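Local coordinates for 3-deoxy-manno-octulosonate cytidylyltransferase (Escherichia coli, PDB 1H7E), which catalyses the transfer of CMP from CTP to 3-deoxy-D-manno-octulosonate (KDO), releasing diphosphate, and probably so activates the sugar for lipopolysaccharide synthesis, at residues A[123-128]-A[215-220]; A[91-96]-A[173-178]. One frame throughout, in Å; residues are numbered along the deposited sequence.

Both contacts join neighbouring strands of one mixed seven-stranded sheet in a nucleotidyltransferase of the GT-A clan. Interaction 2 pairs 91-94 with 169-179 near the middle of the sheet, its centre about 5 Å from the centre of the chain. Interaction 1 pairs 122-129 with the edge strand 212-216. The contact centres are about 13 Å apart. Strands 169-179 and 122-129 are neighbours, and Thr124 OG1 probably donates to Ile175 O between them. Helix 104-116 packs on side chains of both contacts. The segments alternate along the chain: 91-96, 123-128, 173-178, 215-220. The four strands 91-94, 169-179, 122-129 and 212-216 thus lie consecutively across the sheet.

Interaction 1 of 2, residues A[123-128]-A[215-220]; sequences ATLCHA and FEVAAT
Cys126 O accepts a 2.9 Å bond from Val217 N. The same oxygen receives a CA-H contact from Glu216, and Val217 CG2 lies nearby. Two more backbone bonds continue the ladder: Phe215 N gives to Thr124 O, and Cys126 N to Phe215 O. On one face of the sheet, Leu125 CD2 touches Phe215 CB and reaches Val217 CG1, both at 4.0 Å. The Leu125 and Val217 side chains cross at about a right angle. Ala123 CB meets the edge of the Phe215 ring at CE2, 3.7 Å away. On the other face Cys126 SG lies by Glu216 CB.

This is a parallel strand pair at the edge of the mixed sheet of a GT-A-type nucleotidyltransferase. After the Val217 bond, residues 218-220 pass alongside His127. His127 CB lies 3.1 Å from Val217 O. With His127 CG between the backbone N and the carbonyl carbon (chi1 69°), the ring has Ala219 CA and Thr220 N over one face. Ala219 CA is 3.7 Å from the centroid of the His127 ring, in a CH-pi contact. The ring is further held by His127 ND1, which gives a bond to Ala128 O, and by a water 2.8 Å from His127 NE2. That water also reaches Thr220 OG1. A second water accepts from Ala128 N and donates to Val217 O and Glu216 OE2. Glu216 OE2 also makes a salt bridge with Arg168. Arg103 binds the carbonyl oxygens of Ala218 and Ala219.

Interaction 2 of 2, residues A[91-96]-A[173-178]; sequences IYINLQ and VGIYAY
Leu95 and Ile175 make the closest apolar contact between 91-96 and 173-178, with Leu95 CD2 3.7 Å from Ile175 CG2. Their side chains lie side by side and point the same way. Leu95 CD2 also touches Ile175 CD1. With CG1 beside the backbone N and CG2 anti to it, both branches of Ile175 meet Leu95 CD2. Ile93 continues this packed face: its CG2 faces Ile175 CG2, and Ile93 CG1 meets Ala177 CB at 4.2 Å. Helix 104-116 lies against this face, with Leu110 on Ile175 and Ala177 and Leu111 on Ile93.

The backbones form an antiparallel ladder in the middle of the mixed sheet. The axes of 91-94 and 173-178 approach to 4.6 Å, their directions 168° apart. Tyr92 and Tyr178 bond to each other through both N-H groups and carbonyls, and Tyr92 N to Tyr178 O is nearly straight at 173°. Asn94 N gives a 2.7 Å bond to Tyr176 O. The return bond, Tyr176 N to Asn94 O, is longer at 3.3 Å. On the face with these tyrosines, Asn94 CB meets the edge of the Tyr178 ring. Tyr178 OH sits above the Tyr176 ring, offset toward its rim. Tyr176 OH is hydrogen-bonded to His172 NE2. Helix 76-86 packs here through Leu80.

The contact is looser past Leu95, where Gly174 and Gln96 are partly exposed. The Gln96 chain bends at chi2 (-43°), and its NE2 makes only a weak bond to Gly174 O.

Interaction 1 of 2, residues A[123-128]-A[215-220]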
loop_
_atom_site.group_PDB
_atom_site.type_symbol
_atom_site.label_atom_id
_atom_site.label_comp_id
_atom_site.label_asym_id
_atom_site.label_seq_id
_atom_site.Cartn_x
_atom_site.Cartn_y
_atom_site.Cartn_z
ATOM N N ALA A 123 -8.159 -12.774 -5.298
ATOM C CA ALA A 123 -7.320 -13.351 -4.249
ATOM C C ALA A 123 -5.991 -13.778 -4.882
ATOM O O ALA A 123 -5.924 -14.065 -6.079
ATOM C CB ALA A 123 -8.008 -14.530 -3.581
ATOM N N THR A 124 -4.920 -13.758 -4.090
ATOM C CA THR A 124 -3.611 -14.145 -4.575
ATOM C C THR A 124 -2.832 -14.721 -3.392
ATOM O O THR A 124 -3.369 -14.817 -2.282
ATOM C CB THR A 124 -2.868 -12.965 -5.256
ATOM O OG1 THR A 124 -1.691 -13.459 -5.900
ATOM C CG2 THR A 124 -2.481 -11.864 -4.215
ATOM N N LEU A 125 -1.597 -15.139 -3.647
ATOM C CA LEU A 125 -0.770 -15.769 -2.618
ATOM C C LEU A 125 0.520 -15.029 -2.278
ATOM O O LEU A 125 1.010 -14.216 -3.056
ATOM C CB LEU A 125 -0.403 -17.196 -3.064
ATOM C CG LEU A 125 -1.554 -18.182 -3.323
ATOM C CD1 LEU A 125 -0.978 -19.469 -3.885
ATOM C CD2 LEU A 125 -2.355 -18.430 -2.043
ATOM N N CYS A 126 1.073 -15.358 -1.110
ATOM C CA CYS A 126 2.333 -14.779 -0.658
ATOM C C CYS A 126 2.990 -15.741 0.349
ATOM O O CYS A 126 2.339 -16.660 0.868
ATOM C CB CYS A 126 2.089 -13.407 -0.006
ATOM S SG CYS A 126 1.222 -13.458 1.543
ATOM N N HIS A 127 4.297 -15.598 0.543
ATOM C CA HIS A 127 5.009 -16.404 1.549
ATOM C C HIS A 127 6.122 -15.543 2.162
ATOM O O HIS A 127 6.561 -14.563 1.551
ATOM C CB HIS A 127 5.543 -17.745 1.003
ATOM C CG HIS A 127 6.666 -17.626 0.014
ATOM N ND1 HIS A 127 7.964 -17.352 0.384
ATOM C CD2 HIS A 127 6.694 -17.804 -1.329
ATOM C CE1 HIS A 127 8.741 -17.361 -0.686
ATOM N NE2 HIS A 127 7.994 -17.633 -1.740
ATOM N N ALA A 128 6.500 -15.853 3.400
ATOM C CA ALA A 128 7.544 -15.096 4.100
ATOM C C ALA A 128 8.921 -15.234 3.470
ATOM O O ALA A 128 9.273 -16.294 2.942
ATOM C CB ALA A 128 7.601 -15.518 5.565
ATOM N N PHE A 215 -3.436 -14.435 0.640
ATOM C CA PHE A 215 -3.247 -15.567 1.565
ATOM C C PHE A 215 -1.816 -16.079 1.689
ATOM O O PHE A 215 -1.151 -16.377 0.697
ATOM C CB PHE A 215 -4.135 -16.751 1.175
ATOM C CG PHE A 215 -5.587 -16.415 1.123
ATOM C CD1 PHE A 215 -6.378 -16.522 2.259
ATOM C CD2 PHE A 215 -6.158 -15.961 -0.058
ATOM C CE1 PHE A 215 -7.718 -16.177 2.222
ATOM C CE2 PHE A 215 -7.501 -15.613 -0.104
ATOM C CZ PHE A 215 -8.284 -15.721 1.039
ATOM N N GLU A 216 -1.378 -16.268 2.929
ATOM C CA GLU A 216 -0.025 -16.739 3.184
ATOM C C GLU A 216 0.130 -18.267 3.148
ATOM O O GLU A 216 -0.658 -18.983 3.758
ATOM C CB GLU A 216 0.463 -16.188 4.534
ATOM C CG GLU A 216 1.933 -16.441 4.755
ATOM C CD GLU A 216 2.456 -15.910 6.070
ATOM O OE1 GLU A 216 1.860 -14.997 6.667
ATOM O OE2 GLU A 216 3.499 -16.419 6.496
ATOM N N VAL A 217 1.139 -18.751 2.419
ATOM C CA VAL A 217 1.445 -20.185 2.330
ATOM C C VAL A 217 2.937 -20.377 2.620
ATOM O O VAL A 217 3.651 -19.396 2.837
ATOM C CB VAL A 217 1.101 -20.775 0.936
ATOM C CG1 VAL A 217 -0.392 -20.652 0.678
ATOM C CG2 VAL A 217 1.925 -20.112 -0.167
ATOM N N ALA A 218 3.410 -21.627 2.636
ATOM C CA ALA A 218 4.831 -21.918 2.889
ATOM C C ALA A 218 5.688 -21.523 1.673
ATOM O O ALA A 218 5.153 -21.344 0.575
ATOM C CB ALA A 218 5.004 -23.389 3.203
ATOM N N ALA A 219 6.999 -21.347 1.868
ATOM C CA ALA A 219 7.890 -20.982 0.764
ATOM C C ALA A 219 7.680 -21.977 -0.381
ATOM O O ALA A 219 7.701 -23.189 -0.168
ATOM C CB ALA A 219 9.353 -20.989 1.221
ATOM N N THR A 220 7.425 -21.461 -1.578
ATOM C CA THR A 220 7.175 -22.305 -2.738
ATOM C C THR A 220 8.465 -22.831 -3.364
ATOM O O THR A 220 9.564 -22.514 -2.900
ATOM C CB THR A 220 6.335 -21.553 -3.805
ATOM O OG1 THR A 220 7.025 -20.366 -4.209
ATOM C CG2 THR A 220 4.948 -21.177 -3.248
HETATM O O HOH W 1 9.291 -18.030 -4.145
HETATM O O HOH W 2 5.129 -17.874 4.737
#

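Interaction 2 of 2, residues A[91-96]-A[173-178]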
loop_
_atom_site.group_PDB
_atom_site.type_symbol
_atom_site.label_atom_id
_atom_site.label_comp_id
_atom_site.label_asym_id
_atom_site.label_seq_id
_atom_site.Cartn_x
_atom_site.Cartn_y
_atom_site.Cartn_z
ATOM N N ILE A 91 -15.555 -18.471 -11.086
ATOM C CA ILE A 91 -14.206 -18.160 -10.586
ATOM C C ILE A 91 -13.128 -18.675 -11.520
ATOM O O ILE A 91 -13.120 -19.855 -11.866
ATOM C CB ILE A 91 -13.973 -18.813 -9.196
ATOM C CG1 ILE A 91 -14.952 -18.225 -8.167
ATOM C CG2 ILE A 91 -12.511 -18.635 -8.757
ATOM C CD1 ILE A 91 -15.053 -19.023 -6.897
ATOM N N TYR A 92 -12.217 -17.795 -11.932
ATOM C CA TYR A 92 -11.125 -18.171 -12.824
ATOM C C TYR A 92 -9.816 -18.062 -12.068
ATOM O O TYR A 92 -9.527 -17.026 -11.467
ATOM C CB TYR A 92 -11.046 -17.228 -14.023
ATOM C CG TYR A 92 -12.275 -17.247 -14.906
ATOM C CD1 TYR A 92 -13.401 -16.509 -14.568
ATOM C CD2 TYR A 92 -12.308 -18.024 -16.072
ATOM C CE1 TYR A 92 -14.545 -16.547 -15.368
ATOM C CE2 TYR A 92 -13.444 -18.071 -16.881
ATOM C CZ TYR A 92 -14.553 -17.333 -16.523
ATOM O OH TYR A 92 -15.689 -17.358 -17.303
ATOM N N ILE A 93 -9.026 -19.122 -12.106
ATOM C CA ILE A 93 -7.730 -19.150 -11.435
ATOM C C ILE A 93 -6.689 -19.105 -12.532
ATOM O O ILE A 93 -6.726 -19.894 -13.483
ATOM C CB ILE A 93 -7.561 -20.426 -10.594
ATOM C CG1 ILE A 93 -8.554 -20.409 -9.441
ATOM C CG2 ILE A 93 -6.117 -20.550 -10.067
ATOM C CD1 ILE A 93 -8.721 -21.747 -8.788
ATOM N N ASN A 94 -5.771 -18.156 -12.426
ATOM C CA ASN A 94 -4.730 -18.002 -13.423
ATOM C C ASN A 94 -3.426 -18.513 -12.825
ATOM O O ASN A 94 -2.931 -17.941 -11.859
ATOM C CB ASN A 94 -4.604 -16.523 -13.776
ATOM C CG ASN A 94 -4.004 -16.292 -15.142
ATOM O OD1 ASN A 94 -4.432 -16.895 -16.133
ATOM N ND2 ASN A 94 -3.035 -15.376 -15.219
ATOM N N LEU A 95 -2.936 -19.637 -13.341
ATOM C CA LEU A 95 -1.682 -20.255 -12.907
ATOM C C LEU A 95 -0.605 -19.958 -13.921
ATOM O O LEU A 95 -0.871 -19.956 -15.112
ATOM C CB LEU A 95 -1.801 -21.773 -12.894
ATOM C CG LEU A 95 -2.478 -22.520 -11.768
ATOM C CD1 LEU A 95 -2.096 -23.993 -11.909
ATOM C CD2 LEU A 95 -1.998 -21.994 -10.436
ATOM N N GLN A 96 0.635 -19.817 -13.474
ATOM C CA GLN A 96 1.730 -19.566 -14.410
ATOM C C GLN A 96 2.205 -20.865 -15.085
ATOM O O GLN A 96 2.396 -21.884 -14.424
ATOM C CB GLN A 96 2.875 -18.841 -13.701
ATOM C CG GLN A 96 2.482 -17.435 -13.231
ATOM C CD GLN A 96 1.667 -16.680 -14.289
ATOM O OE1 GLN A 96 2.169 -16.375 -15.376
ATOM N NE2 GLN A 96 0.392 -16.415 -13.986
ATOM N N VAL A 173 3.325 -14.257 -4.668
ATOM C CA VAL A 173 3.365 -15.445 -5.547
ATOM C C VAL A 173 2.282 -15.180 -6.601
ATOM O O VAL A 173 1.099 -15.114 -6.264
ATOM C CB VAL A 173 3.028 -16.755 -4.753
ATOM C CG1 VAL A 173 2.962 -17.957 -5.714
ATOM C CG2 VAL A 173 4.094 -17.006 -3.676
ATOM N N GLY A 174 2.712 -15.042 -7.856
ATOM C CA GLY A 174 1.850 -14.697 -8.981
ATOM C C GLY A 174 0.719 -15.573 -9.483
ATOM O O GLY A 174 0.545 -15.709 -10.694
ATOM N N ILE A 175 -0.049 -16.138 -8.558
ATOM C CA ILE A 175 -1.216 -16.976 -8.863
ATOM C C ILE A 175 -2.412 -16.171 -8.391
ATOM O O ILE A 175 -2.434 -15.708 -7.243
ATOM C CB ILE A 175 -1.182 -18.283 -8.085
ATOM C CG1 ILE A 175 -0.000 -19.121 -8.573
ATOM C CG2 ILE A 175 -2.479 -19.049 -8.290
ATOM C CD1 ILE A 175 0.209 -20.359 -7.774
ATOM N N TYR A 176 -3.411 -16.029 -9.261
ATOM C CA TYR A 176 -4.601 -15.239 -8.946
ATOM C C TYR A 176 -5.912 -15.978 -9.163
ATOM O O TYR A 176 -5.979 -16.866 -10.012
ATOM C CB TYR A 176 -4.668 -14.021 -9.867
ATOM C CG TYR A 176 -3.522 -13.048 -9.776
ATOM C CD1 TYR A 176 -2.363 -13.236 -10.530
ATOM C CD2 TYR A 176 -3.621 -11.906 -8.980
ATOM C CE1 TYR A 176 -1.323 -12.300 -10.498
ATOM C CE2 TYR A 176 -2.592 -10.961 -8.941
ATOM C CZ TYR A 176 -1.457 -11.164 -9.700
ATOM O OH TYR A 176 -0.464 -10.220 -9.694
ATOM N N ALA A 177 -6.929 -15.612 -8.384
ATOM C CA ALA A 177 -8.297 -16.135 -8.533
ATOM C C ALA A 177 -9.136 -14.865 -8.756
ATOM O O ALA A 177 -9.052 -13.904 -7.979
ATOM C CB ALA A 177 -8.767 -16.866 -7.279
ATOM N N TYR A 178 -9.903 -14.836 -9.840
ATOM C CA TYR A 178 -10.741 -13.685 -10.160
ATOM C C TYR A 178 -12.184 -14.091 -10.263
ATOM O O TYR A 178 -12.481 -15.126 -10.832
ATOM C CB TYR A 178 -10.410 -13.114 -11.544
ATOM C CG TYR A 178 -9.004 -12.629 -11.738
ATOM C CD1 TYR A 178 -8.661 -11.301 -11.468
ATOM C CD2 TYR A 178 -8.028 -13.471 -12.249
ATOM C CE1 TYR A 178 -7.386 -10.827 -11.714
ATOM C CE2 TYR A 178 -6.732 -12.997 -12.495
ATOM C CZ TYR A 178 -6.432 -11.675 -12.226
ATOM O OH TYR A 178 -5.178 -11.190 -12.490
#